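Local coordinates for adherence and virulence protein A (Streptococcus pneumoniae, PDB 6PON) that probably mediates pneumococcal adherence and virulence by binding the host protein fibronectin, at residues Lys26-Phe31 / Val78-Leu83. Numbering follows the deposited sequence.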
# COMPACT_ATOMS: atom_id res chain seq x y z
N LYS B 26 9.57 46.33 -14.07
CA LYS B 26 10.81 46.38 -14.83
C LYS B 26 10.97 45.05 -15.56
O LYS B 26 10.58 44.00 -15.05
CB LYS B 26 12.00 46.68 -13.92
CG LYS B 26 13.18 47.28 -14.64
CD LYS B 26 14.39 47.48 -13.71
CE LYS B 26 15.65 47.85 -14.53
NZ LYS B 26 16.85 48.14 -13.68
N ILE B 27 11.53 45.10 -16.77
CA ILE B 27 11.61 43.94 -17.64
C ILE B 27 12.97 43.97 -18.32
O ILE B 27 13.28 44.91 -19.06
CB ILE B 27 10.47 43.92 -18.68
CG1 ILE B 27 9.10 43.75 -18.02
CG2 ILE B 27 10.66 42.82 -19.69
CD1 ILE B 27 8.14 44.90 -18.33
N ASN B 28 13.80 42.95 -18.07
CA ASN B 28 15.13 42.85 -18.66
C ASN B 28 15.43 41.42 -19.09
O ASN B 28 14.80 40.46 -18.63
CB ASN B 28 16.22 43.32 -17.70
CG ASN B 28 16.03 44.75 -17.27
OD1 ASN B 28 15.30 45.02 -16.31
ND2 ASN B 28 16.67 45.68 -17.97
N GLN B 29 16.42 41.31 -19.98
CA GLN B 29 16.94 40.06 -20.54
C GLN B 29 18.43 39.98 -20.21
O GLN B 29 19.28 40.27 -21.07
CB GLN B 29 16.70 40.03 -22.05
CG GLN B 29 17.17 38.80 -22.81
CD GLN B 29 16.81 38.87 -24.29
OE1 GLN B 29 16.33 39.91 -24.77
NE2 GLN B 29 17.03 37.77 -25.02
N PRO B 30 18.80 39.60 -18.98
CA PRO B 30 20.23 39.57 -18.63
C PRO B 30 21.04 38.59 -19.46
O PRO B 30 22.16 38.91 -19.87
CB PRO B 30 20.24 39.20 -17.13
CG PRO B 30 18.87 38.76 -16.80
CD PRO B 30 17.92 39.32 -17.82
N PHE B 31 20.50 37.41 -19.75
CA PHE B 31 21.13 36.49 -20.68
C PHE B 31 20.19 36.24 -21.85
O PHE B 31 19.01 36.59 -21.80
CB PHE B 31 21.52 35.18 -19.98
CG PHE B 31 22.44 35.39 -18.83
CD1 PHE B 31 23.79 35.62 -19.04
CD2 PHE B 31 21.95 35.41 -17.53
CE1 PHE B 31 24.65 35.83 -17.97
CE2 PHE B 31 22.80 35.62 -16.45
CZ PHE B 31 24.15 35.83 -16.67
N VAL B 78 9.26 44.76 -27.31
CA VAL B 78 7.91 44.24 -27.52
C VAL B 78 7.30 43.79 -26.20
O VAL B 78 6.12 44.05 -25.93
CB VAL B 78 7.92 43.10 -28.57
CG1 VAL B 78 6.50 42.52 -28.76
CG2 VAL B 78 8.45 43.59 -29.89
N LEU B 79 8.07 43.13 -25.34
CA LEU B 79 7.51 42.74 -24.05
C LEU B 79 7.20 43.96 -23.19
O LEU B 79 6.18 43.99 -22.49
CB LEU B 79 8.45 41.78 -23.31
CG LEU B 79 8.07 40.29 -23.49
CD1 LEU B 79 8.14 39.87 -24.95
CD2 LEU B 79 8.89 39.35 -22.60
N ARG B 80 8.07 44.97 -23.23
CA ARG B 80 7.81 46.16 -22.42
C ARG B 80 6.53 46.85 -22.87
O ARG B 80 5.68 47.20 -22.04
CB ARG B 80 9.01 47.09 -22.46
CG ARG B 80 10.20 46.54 -21.66
CD ARG B 80 11.36 47.50 -21.69
NE ARG B 80 12.50 47.06 -20.90
CZ ARG B 80 13.68 47.64 -20.97
NH1 ARG B 80 13.86 48.67 -21.79
NH2 ARG B 80 14.69 47.21 -20.23
N LYS B 81 6.35 46.99 -24.18
CA LYS B 81 5.14 47.58 -24.74
C LYS B 81 3.87 47.00 -24.11
O LYS B 81 2.89 47.73 -23.92
CB LYS B 81 5.15 47.40 -26.26
CG LYS B 81 3.79 47.56 -26.90
CD LYS B 81 3.88 47.81 -28.40
CE LYS B 81 4.54 46.67 -29.12
NZ LYS B 81 4.39 46.82 -30.59
N TYR B 82 3.87 45.72 -23.75
CA TYR B 82 2.69 45.13 -23.12
C TYR B 82 2.82 44.93 -21.62
O TYR B 82 1.80 44.94 -20.93
CB TYR B 82 2.34 43.78 -23.75
CG TYR B 82 2.01 43.90 -25.21
CD1 TYR B 82 0.73 44.27 -25.63
CD2 TYR B 82 2.97 43.68 -26.17
CE1 TYR B 82 0.42 44.39 -26.99
CE2 TYR B 82 2.68 43.79 -27.51
CZ TYR B 82 1.41 44.14 -27.92
OH TYR B 82 1.17 44.25 -29.27
N LEU B 83 4.03 44.76 -21.10
CA LEU B 83 4.16 44.34 -19.70
C LEU B 83 4.52 45.47 -18.76
O LEU B 83 4.27 45.35 -17.55
CB LEU B 83 5.19 43.21 -19.58
CG LEU B 83 4.83 41.93 -20.32
CD1 LEU B 83 5.90 40.87 -20.14
CD2 LEU B 83 3.46 41.42 -19.85
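Arg80 takes hold of the backbone carbonyl of Ile27 side-on: its NE and NH2 both donate to Ile27 O, each at 2.9 Å. The oxygen lies almost in the guanidinium plane, so a single acceptor fits between the two N-H groups, at the price of moderately bent bonds. NH2 approaches nearly in line with the C=O bond, NE in the carbonyl plane. An arginine suits this place because its extended chain lays its methylenes against Ile27 (CG to CB 4.0 Å) while NE and NH2 reach the carbonyl, its charge kept at the partly exposed margin. Asn28 ND2 also lies at the guanidinium edge, 3.4 Å from Arg80 NH2, but both are donors and merely touch, the amide plane turned 79° from the guanidinium. Beside the polar grip, the Ile27 side chain points toward the helix: with CG1 beside its backbone N (chi1 -66°), CD1 reaches Leu83 CB at 3.6 Å, and CG2 faces Leu79 CB more loosely at 4.4 Å. All three are buried, which suits branched aliphatic residues. Strand 26-28, in the outermost strand, within this chain, of a four-stranded antiparallel sheet, runs nearly antiparallel to helix segment 78-83 (163° between axes); Leu79 and Leu83 also pack on Leu131 of strand 128-133, placing the helix between two antiparallel sheets.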